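Local coordinates for protein AceL NrdHF-1-1 Intein (Metagenome, PDB 6ZGQ) that is a linked, splice-inactive variant of a naturally split class 3 intein, a protein that excises itself by protein splicing, at residues Q51-G63 with V118-H132. Sequence-based numbering, arbitrary orientation.
Sequences QKVIRDEIYHFEG and VKITHTKLDEPTEFH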
ATOM      1  N   GLN A  51     -11.811  -1.177   7.455  1.00 11.14           N
ATOM      2  CA  GLN A  51     -11.757  -0.281   8.622  1.00 11.34           C
ATOM      3  C   GLN A  51     -11.895   1.165   8.128  1.00 10.97           C
ATOM      4  O   GLN A  51     -11.353   1.502   7.062  1.00 11.28           O
ATOM      5  CB  GLN A  51     -10.453  -0.477   9.428  1.00 13.08           C
ATOM      6  CG  GLN A  51      -9.432   0.652   9.279  1.00 14.59           C
ATOM      7  CD  GLN A  51      -8.300   0.628  10.297  1.00 15.54           C
ATOM      8  OE1 GLN A  51      -7.701   1.668  10.578  1.00 17.47           O
ATOM      9  NE2 GLN A  51      -7.997  -0.542  10.850  1.00 14.42           N
ATOM     10  N   LYS A  52     -12.630   1.978   8.891  1.00 10.55           N
ATOM     11  CA  LYS A  52     -12.780   3.417   8.664  1.00 11.66           C
ATOM     12  C   LYS A  52     -12.319   4.128   9.944  1.00 11.75           C
ATOM     13  O   LYS A  52     -12.832   3.825  11.030  1.00 12.71           O
ATOM     14  CB  LYS A  52     -14.248   3.748   8.348  1.00 14.57           C
ATOM     15  CG  LYS A  52     -14.506   5.159   7.830  1.00 17.14           C
ATOM     16  CD  LYS A  52     -15.957   5.581   7.996  1.00 21.01           C
ATOM     17  CE  LYS A  52     -16.924   4.630   7.311  1.00 24.20           C
ATOM     18  NZ  LYS A  52     -18.317   4.882   7.763  1.00 26.70           N
ATOM     19  N   VAL A  53     -11.330   5.015   9.814  1.00 11.57           N
ATOM     20  CA  VAL A  53     -10.795   5.806  10.937  1.00 12.80           C
ATOM     21  C   VAL A  53     -10.595   7.244  10.440  1.00 13.85           C
ATOM     22  O   VAL A  53     -10.386   7.432   9.239  1.00 13.90           O
ATOM     23  CB  VAL A  53      -9.473   5.191  11.474  1.00 14.33           C
ATOM     24  CG1 VAL A  53      -8.275   5.606  10.629  1.00 15.64           C
ATOM     25  CG2 VAL A  53      -9.250   5.534  12.944  1.00 14.66           C
ATOM     26  N   ILE A  54     -10.678   8.224  11.347  1.00 14.56           N
ATOM     27  CA  ILE A  54     -10.481   9.651  11.038  1.00 15.10           C
ATOM     28  C   ILE A  54      -9.248  10.140  11.809  1.00 15.36           C
ATOM     29  O   ILE A  54      -9.268  10.104  13.045  1.00 15.49           O
ATOM     30  CB  ILE A  54     -11.750  10.456  11.422  1.00 16.32           C
ATOM     31  CG1 ILE A  54     -12.898  10.106  10.461  1.00 16.23           C
ATOM     32  CG2 ILE A  54     -11.483  11.960  11.418  1.00 15.97           C
ATOM     33  CD1 ILE A  54     -14.230   9.919  11.147  1.00 17.56           C
ATOM     34  N   ARG A  55      -8.185  10.536  11.089  1.00 15.69           N
ATOM     35  CA  ARG A  55      -6.918  11.030  11.687  1.00 16.59           C
ATOM     36  C   ARG A  55      -6.489  12.330  11.007  1.00 15.66           C
ATOM     37  O   ARG A  55      -7.103  12.714  10.005  1.00 15.73           O
ATOM     38  CB  ARG A  55      -5.782  10.002  11.546  1.00 17.68           C
ATOM     39  CG  ARG A  55      -6.175   8.546  11.761  1.00 20.88           C
ATOM     40  CD  ARG A  55      -6.976   8.299  13.028  1.00 23.03           C
ATOM     41  NE  ARG A  55      -6.178   8.057  14.218  1.00 27.10           N
ATOM     42  CZ  ARG A  55      -6.691   7.703  15.395  1.00 31.49           C
ATOM     43  NH1 ARG A  55      -8.005   7.548  15.540  1.00 33.88           N
ATOM     44  NH2 ARG A  55      -5.890   7.502  16.436  1.00 33.45           N
ATOM     45  N   ASP A  56      -5.439  12.968  11.539  1.00 15.32           N
ATOM     46  CA  ASP A  56      -4.918  14.247  11.024  1.00 16.46           C
ATOM     47  C   ASP A  56      -3.390  14.236  10.866  1.00 15.84           C
ATOM     48  O   ASP A  56      -2.762  15.296  10.891  1.00 15.19           O
ATOM     49  CB  ASP A  56      -5.377  15.420  11.920  1.00 16.23           C
ATOM     50  CG  ASP A  56      -4.727  15.409  13.292  1.00 16.37           C
ATOM     51  OD1 ASP A  56      -4.037  14.420  13.617  1.00 15.46           O
ATOM     52  OD2 ASP A  56      -4.908  16.393  14.034  1.00 19.07           O
ATOM     53  N   GLU A  57      -2.786  13.062  10.695  1.00 14.38           N
ATOM     54  CA  GLU A  57      -1.367  13.000  10.308  1.00 14.00           C
ATOM     55  C   GLU A  57      -1.137  11.856   9.319  1.00 12.83           C
ATOM     56  O   GLU A  57      -1.810  10.810   9.397  1.00 12.93           O
ATOM     57  CB  GLU A  57      -0.429  12.941  11.522  1.00 17.20           C
ATOM     58  CG  GLU A  57      -0.546  11.690  12.355  1.00 20.33           C
ATOM     59  CD  GLU A  57       0.327  11.751  13.589  1.00 22.45           C
ATOM     60  OE1 GLU A  57       1.505  12.154  13.470  1.00 23.22           O
ATOM     61  OE2 GLU A  57      -0.169  11.400  14.679  1.00 22.72           O
ATOM     62  N   ILE A  58      -0.212  12.091   8.386  0.69 12.02           N
ATOM     63  CA  ILE A  58      -0.010  11.253   7.197  0.69 10.97           C
ATOM     64  C   ILE A  58       1.489  11.174   6.899  0.69 10.47           C
ATOM     65  O   ILE A  58       2.207  12.154   7.170  0.69 10.83           O
ATOM     66  CB  ILE A  58      -0.797  11.844   5.994  0.69 10.37           C
ATOM     67  CG1 ILE A  58      -1.084  10.790   4.926  0.69  9.71           C
ATOM     68  CG2 ILE A  58      -0.089  13.059   5.403  0.69 10.00           C
ATOM     69  CD1 ILE A  58      -2.204  11.194   4.003  0.69  9.97           C
ATOM     70  N   TYR A  59       1.923  10.005   6.404  1.00  9.46           N
ATOM     71  CA  TYR A  59       3.257   9.761   5.811  1.00  8.81           C
ATOM     72  C   TYR A  59       3.071   9.568   4.306  1.00  8.98           C
ATOM     73  O   TYR A  59       2.398   8.605   3.891  1.00  9.02           O
ATOM     74  CB  TYR A  59       3.921   8.516   6.411  1.00  8.47           C
ATOM     75  CG  TYR A  59       4.563   8.811   7.734  1.00  9.12           C
ATOM     76  CD1 TYR A  59       3.806   8.853   8.895  1.00  9.08           C
ATOM     77  CD2 TYR A  59       5.920   9.101   7.818  1.00  9.49           C
ATOM     78  CE1 TYR A  59       4.385   9.140  10.116  1.00  9.54           C
ATOM     79  CE2 TYR A  59       6.507   9.398   9.036  1.00 10.01           C
ATOM     80  CZ  TYR A  59       5.733   9.424  10.180  1.00  9.80           C
ATOM     81  OH  TYR A  59       6.320   9.712  11.383  1.00 10.63           O
ATOM     82  N   HIS A  60       3.629  10.509   3.531  1.00  8.80           N
ATOM     83  CA  HIS A  60       3.561  10.537   2.065  1.00  8.62           C
ATOM     84  C   HIS A  60       4.921  10.112   1.515  1.00  9.26           C
ATOM     85  O   HIS A  60       5.897  10.866   1.640  1.00  9.38           O
ATOM     86  CB  HIS A  60       3.160  11.935   1.554  1.00  8.21           C
ATOM     87  CG  HIS A  60       3.048  12.021   0.064  1.00  8.79           C
ATOM     88  ND1 HIS A  60       3.206  13.202  -0.625  1.00  9.37           N
ATOM     89  CD2 HIS A  60       2.812  11.069  -0.869  1.00  9.30           C
ATOM     90  CE1 HIS A  60       3.063  12.977  -1.919  1.00 10.38           C
ATOM     91  NE2 HIS A  60       2.817  11.690  -2.094  1.00 10.47           N
ATOM     92  N   PHE A  61       4.966   8.884   0.982  1.00  9.15           N
ATOM     93  CA  PHE A  61       6.121   8.313   0.270  1.00  9.43           C
ATOM     94  C   PHE A  61       5.962   8.652  -1.222  1.00  9.92           C
ATOM     95  O   PHE A  61       4.905   8.359  -1.772  1.00 10.10           O
ATOM     96  CB  PHE A  61       6.158   6.786   0.462  1.00  9.33           C
ATOM     97  CG  PHE A  61       6.415   6.338   1.880  1.00  9.12           C
ATOM     98  CD1 PHE A  61       5.391   6.316   2.817  1.00  8.78           C
ATOM     99  CD2 PHE A  61       7.674   5.917   2.269  1.00  8.66           C
ATOM    100  CE1 PHE A  61       5.625   5.892   4.114  1.00  8.76           C
ATOM    101  CE2 PHE A  61       7.917   5.502   3.566  1.00  8.19           C
ATOM    102  CZ  PHE A  61       6.889   5.490   4.492  1.00  8.59           C
ATOM    103  N   GLU A  62       6.970   9.277  -1.848  1.00  9.98           N
ATOM    104  CA  GLU A  62       6.891   9.717  -3.256  1.00 11.08           C
ATOM    105  C   GLU A  62       8.254   9.619  -3.956  1.00 11.29           C
ATOM    106  O   GLU A  62       9.230  10.225  -3.505  1.00 10.03           O
ATOM    107  CB  GLU A  62       6.356  11.156  -3.368  1.00 12.43           C
ATOM    108  CG  GLU A  62       6.100  11.594  -4.812  1.00 14.68           C
ATOM    109  CD  GLU A  62       5.450  12.962  -4.955  1.00 18.44           C
ATOM    110  OE1 GLU A  62       5.452  13.749  -3.988  1.00 20.11           O
ATOM    111  OE2 GLU A  62       4.933  13.256  -6.054  1.00 21.85           O
ATOM    112  N   GLY A  63       8.300   8.870  -5.059  1.00 12.00           N
ATOM    113  CA  GLY A  63       9.475   8.834  -5.939  1.00 12.54           C
ATOM    114  C   GLY A  63       9.423   7.673  -6.914  1.00 13.94           C
ATOM    115  O   GLY A  63       8.970   6.593  -6.532  1.00 13.96           O
ATOM    116  N   VAL A 118      12.925   7.448  -2.893  1.00 11.63           N
ATOM    117  CA  VAL A 118      11.553   7.767  -2.455  1.00 10.45           C
ATOM    118  C   VAL A 118      11.630   8.730  -1.266  1.00 10.42           C
ATOM    119  O   VAL A 118      12.117   8.350  -0.194  1.00 10.15           O
ATOM    120  CB  VAL A 118      10.777   6.482  -2.060  1.00 10.19           C
ATOM    121  CG1 VAL A 118       9.363   6.786  -1.560  1.00  9.96           C
ATOM    122  CG2 VAL A 118      10.715   5.514  -3.236  1.00 10.42           C
ATOM    123  N   LYS A 119      11.184   9.968  -1.504  1.00 10.98           N
ATOM    124  CA  LYS A 119      11.081  11.041  -0.508  1.00  9.65           C
ATOM    125  C   LYS A 119       9.952  10.690   0.485  1.00  8.70           C
ATOM    126  O   LYS A 119       8.916  10.151   0.062  1.00  8.73           O
ATOM    127  CB  LYS A 119      10.798  12.357  -1.253  1.00 10.63           C
ATOM    128  CG  LYS A 119      10.628  13.611  -0.407  1.00 11.54           C
ATOM    129  CD  LYS A 119      10.500  14.850  -1.286  1.00 15.00           C
ATOM    130  CE  LYS A 119       9.148  14.928  -1.982  1.00 16.47           C
ATOM    131  NZ  LYS A 119       9.121  15.994  -3.018  1.00 18.05           N
ATOM    132  N   ILE A 120      10.171  10.972   1.773  0.62  7.91           N
ATOM    133  CA  ILE A 120       9.180  10.723   2.840  0.62  8.01           C
ATOM    134  C   ILE A 120       8.830  12.055   3.516  0.62  8.48           C
ATOM    135  O   ILE A 120       9.734  12.733   4.023  0.62  8.58           O
ATOM    136  CB  ILE A 120       9.702   9.724   3.905  0.62  7.75           C
ATOM    137  CG1 ILE A 120      10.283   8.466   3.241  0.62  7.54           C
ATOM    138  CG2 ILE A 120       8.586   9.357   4.884  0.62  7.84           C
ATOM    139  CD1 ILE A 120      11.007   7.542   4.198  0.62  7.66           C
ATOM    140  N   THR A 121       7.535  12.399   3.508  1.00  8.63           N
ATOM    141  CA  THR A 121       6.979  13.600   4.170  1.00  8.50           C
ATOM    142  C   THR A 121       6.022  13.138   5.269  1.00  8.38           C
ATOM    143  O   THR A 121       5.125  12.333   4.986  1.00  8.65           O
ATOM    144  CB  THR A 121       6.225  14.481   3.149  1.00  8.59           C
ATOM    145  OG1 THR A 121       7.099  14.714   2.040  1.00  8.59           O
ATOM    146  CG2 THR A 121       5.798  15.825   3.752  1.00  8.10           C
ATOM    147  N   HIS A 122       6.250  13.614   6.504  1.00  8.55           N
ATOM    148  CA  HIS A 122       5.329  13.446   7.645  1.00  9.21           C
ATOM    149  C   HIS A 122       4.626  14.793   7.842  1.00 10.06           C
ATOM    150  O   HIS A 122       5.301  15.774   8.135  1.00 10.26           O
ATOM    151  CB  HIS A 122       6.101  13.037   8.911  1.00  9.61           C
ATOM    152  CG  HIS A 122       5.231  12.716  10.084  1.00  9.85           C
ATOM    153  ND1 HIS A 122       5.719  12.658  11.370  1.00 10.19           N
ATOM    154  CD2 HIS A 122       3.907  12.447  10.171  1.00 10.07           C
ATOM    155  CE1 HIS A 122       4.735  12.354  12.198  1.00 10.69           C
ATOM    156  NE2 HIS A 122       3.625  12.220  11.496  1.00 10.99           N
ATOM    157  N   THR A 123       3.306  14.818   7.630  1.00 10.36           N
ATOM    158  CA  THR A 123       2.483  16.035   7.634  1.00 12.40           C
ATOM    159  C   THR A 123       1.418  15.942   8.722  1.00 12.99           C
ATOM    160  O   THR A 123       0.818  14.876   8.895  1.00 12.88           O
ATOM    161  CB  THR A 123       1.828  16.235   6.241  1.00 11.98           C
ATOM    162  OG1 THR A 123       2.869  16.327   5.266  1.00 12.33           O
ATOM    163  CG2 THR A 123       0.954  17.496   6.164  1.00 12.52           C
ATOM    164  N   LYS A 124       1.235  17.046   9.464  1.00 14.97           N
ATOM    165  CA  LYS A 124       0.015  17.332  10.232  1.00 14.99           C
ATOM    166  C   LYS A 124      -0.979  17.960   9.250  1.00 15.37           C
ATOM    167  O   LYS A 124      -0.669  19.002   8.669  1.00 16.39           O
ATOM    168  CB  LYS A 124       0.310  18.323  11.378  1.00 16.36           C
ATOM    169  CG  LYS A 124      -0.810  18.515  12.406  1.00 18.36           C
ATOM    170  CD  LYS A 124      -1.224  17.208  13.076  1.00 18.34           C
ATOM    171  CE  LYS A 124      -1.326  17.337  14.585  1.00 19.10           C
ATOM    172  NZ  LYS A 124      -2.386  18.301  14.994  1.00 21.67           N
ATOM    173  N   LEU A 125      -2.124  17.299   9.036  1.00 15.95           N
ATOM    174  CA  LEU A 125      -3.201  17.786   8.163  1.00 16.38           C
ATOM    175  C   LEU A 125      -3.919  18.942   8.866  1.00 18.11           C
ATOM    176  O   LEU A 125      -4.011  18.938  10.101  1.00 18.97           O
ATOM    177  CB  LEU A 125      -4.175  16.643   7.836  1.00 15.52           C
ATOM    178  CG  LEU A 125      -3.578  15.522   6.972  1.00 15.68           C
ATOM    179  CD1 LEU A 125      -4.523  14.332   6.869  1.00 16.43           C
ATOM    180  CD2 LEU A 125      -3.219  16.041   5.591  1.00 17.28           C
ATOM    181  N   ASP A 126      -4.372  19.927   8.079  1.00 20.79           N
ATOM    182  CA  ASP A 126      -5.061  21.121   8.591  1.00 23.08           C
ATOM    183  C   ASP A 126      -6.367  20.716   9.296  1.00 23.62           C
ATOM    184  O   ASP A 126      -6.722  21.326  10.309  1.00 26.19           O
ATOM    185  CB  ASP A 126      -5.322  22.145   7.468  1.00 25.78           C
ATOM    186  CG  ASP A 126      -4.055  22.866   7.010  1.00 27.57           C
ATOM    187  OD1 ASP A 126      -3.037  22.843   7.737  1.00 28.94           O
ATOM    188  OD2 ASP A 126      -4.085  23.462   5.916  1.00 32.47           O
ATOM    189  N   GLU A 127      -7.049  19.691   8.770  1.00 23.65           N
ATOM    190  CA  GLU A 127      -8.295  19.157   9.355  1.00 26.01           C
ATOM    191  C   GLU A 127      -8.307  17.623   9.279  1.00 24.78           C
ATOM    192  O   GLU A 127      -7.682  17.036   8.391  1.00 21.63           O
ATOM    193  CB  GLU A 127      -9.527  19.741   8.635  1.00 28.89           C
ATOM    194  CG  GLU A 127      -9.743  21.242   8.858  1.00 32.42           C
ATOM    195  CD  GLU A 127     -10.093  21.638  10.295  1.00 35.60           C
ATOM    196  OE1 GLU A 127      -9.644  22.723  10.736  1.00 36.25           O
ATOM    197  OE2 GLU A 127     -10.817  20.887  10.990  1.00 38.57           O
ATOM    198  N   PRO A 128      -9.007  16.953  10.219  1.00 24.95           N
ATOM    199  CA  PRO A 128      -9.134  15.490  10.155  1.00 23.56           C
ATOM    200  C   PRO A 128      -9.752  15.023   8.829  1.00 20.90           C
ATOM    201  O   PRO A 128     -10.552  15.754   8.244  1.00 22.76           O
ATOM    202  CB  PRO A 128     -10.055  15.142  11.340  1.00 24.60           C
ATOM    203  CG  PRO A 128     -10.591  16.442  11.849  1.00 25.50           C
ATOM    204  CD  PRO A 128      -9.636  17.513  11.425  1.00 25.27           C
ATOM    205  N   THR A 129      -9.347  13.842   8.356  1.00 18.53           N
ATOM    206  CA  THR A 129      -9.943  13.194   7.176  1.00 17.87           C
ATOM    207  C   THR A 129      -9.958  11.674   7.374  1.00 15.30           C
ATOM    208  O   THR A 129      -9.248  11.174   8.258  1.00 14.99           O
ATOM    209  CB  THR A 129      -9.220  13.582   5.868  1.00 19.17           C
ATOM    210  OG1 THR A 129     -10.035  13.188   4.767  1.00 20.12           O
ATOM    211  CG2 THR A 129      -7.829  12.935   5.738  1.00 18.81           C
ATOM    212  N   GLU A 130     -10.768  10.969   6.579  1.00 14.65           N
ATOM    213  CA  GLU A 130     -10.952   9.517   6.731  1.00 14.86           C
ATOM    214  C   GLU A 130      -9.760   8.790   6.117  1.00 12.19           C
ATOM    215  O   GLU A 130      -9.258   9.224   5.071  1.00 12.13           O
ATOM    216  CB  GLU A 130     -12.287   9.000   6.150  1.00 18.54           C
ATOM    217  CG  GLU A 130     -12.991   9.903   5.154  1.00 22.25           C
ATOM    218  CD  GLU A 130     -14.352   9.364   4.772  1.00 25.65           C
ATOM    219  OE1 GLU A 130     -14.410   8.283   4.151  1.00 27.17           O
ATOM    220  OE2 GLU A 130     -15.364  10.022   5.096  1.00 29.76           O
ATOM    221  N   PHE A 131      -9.281   7.759   6.825  1.00 10.70           N
ATOM    222  CA  PHE A 131      -8.340   6.741   6.316  1.00 10.19           C
ATOM    223  C   PHE A 131      -9.057   5.378   6.371  1.00 10.23           C
ATOM    224  O   PHE A 131      -9.864   5.135   7.285  1.00 10.69           O
ATOM    225  CB  PHE A 131      -7.049   6.654   7.153  1.00  9.44           C
ATOM    226  CG  PHE A 131      -6.199   7.901   7.161  1.00 10.19           C
ATOM    227  CD1 PHE A 131      -6.618   9.041   7.822  1.00 11.92           C
ATOM    228  CD2 PHE A 131      -4.949   7.914   6.556  1.00 10.90           C
ATOM    229  CE1 PHE A 131      -5.834  10.182   7.844  1.00 11.72           C
ATOM    230  CE2 PHE A 131      -4.158   9.055   6.587  1.00 11.06           C
ATOM    231  CZ  PHE A 131      -4.602  10.188   7.233  1.00 11.41           C
ATOM    232  N   HIS A 132      -8.759   4.513   5.400  1.00  8.37           N
ATOM    233  CA  HIS A 132      -9.383   3.200   5.265  1.00  8.55           C
ATOM    234  C   HIS A 132      -8.276   2.124   5.207  1.00  9.69           C
ATOM    235  O   HIS A 132      -7.135   2.438   4.816  1.00 10.43           O
ATOM    236  CB  HIS A 132     -10.272   3.177   4.012  1.00  7.91           C
ATOM    237  CG  HIS A 132     -11.407   4.149   4.060  1.00  7.29           C
ATOM    238  ND1 HIS A 132     -12.676   3.784   4.448  1.00  7.63           N
ATOM    239  CD2 HIS A 132     -11.466   5.469   3.766  1.00  7.50           C
ATOM    240  CE1 HIS A 132     -13.470   4.840   4.404  1.00  7.47           C
ATOM    241  NE2 HIS A 132     -12.759   5.878   3.994  1.00  8.22           N
TER
HETATM  242  O   HOH W   1     -13.501   1.290   4.955  1.00137.08           O
HETATM  243  O   HOH W   2       7.011  12.816   0.120  1.00  9.25           O
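H60 O is gripped twice: T121 N donates to it at 2.9 Å, and a water does so at 2.7 Å while also hydrogen-bonding T121 OG1. The bridge illustrates how water can tie a side-chain hydroxyl into a backbone ladder. On the face opposite the T121 side chain, the rings of Y59 and H122, a non-hydrogen-bonded pair, form an offset stack, centroids 4.0 Å apart and planes 16° from parallel. H122 CB lies over the tyrosine face toward its rim, a CH-pi contact, and I120 CG2 meets the ring edge. With CG anti to the backbone N (chi1 -174°), the imidazole lies flat against one face of the tyrosine ring and its NE2 donates to E57 OE1 at 2.9 Å. That oxygen is approached on its anti side, carboxylate and imidazole nearly coplanar, so one bond and one stack together fix the histidine's rotation. Putting an alanine at Y59 would probably uncover one face of the H122 imidazole and leave it held chiefly by E57. Strands 57-63 and 119-125 form an antiparallel ladder that turns a corner, at D56 on one chain and D126-E127 on the other, into a second ladder of 51-55 with 128-132: two paired strands run on from one sheet to the next, within the mostly beta HINT (Hedgehog/intein) fold. F131 reaches across the bend, its CE2 3.9 Å from I58 CD1 and its edge toward R55 O. At the corner L125 N bonds D56 O from above the carbonyl plane, and K124 NZ forms a salt bridge with D56 OD2 at 3.3 Å, its hydrogen bond weak. Farther along, H132 NE2 donates to E130 OE1, while a second water joins H132 ND1 to Q51 O.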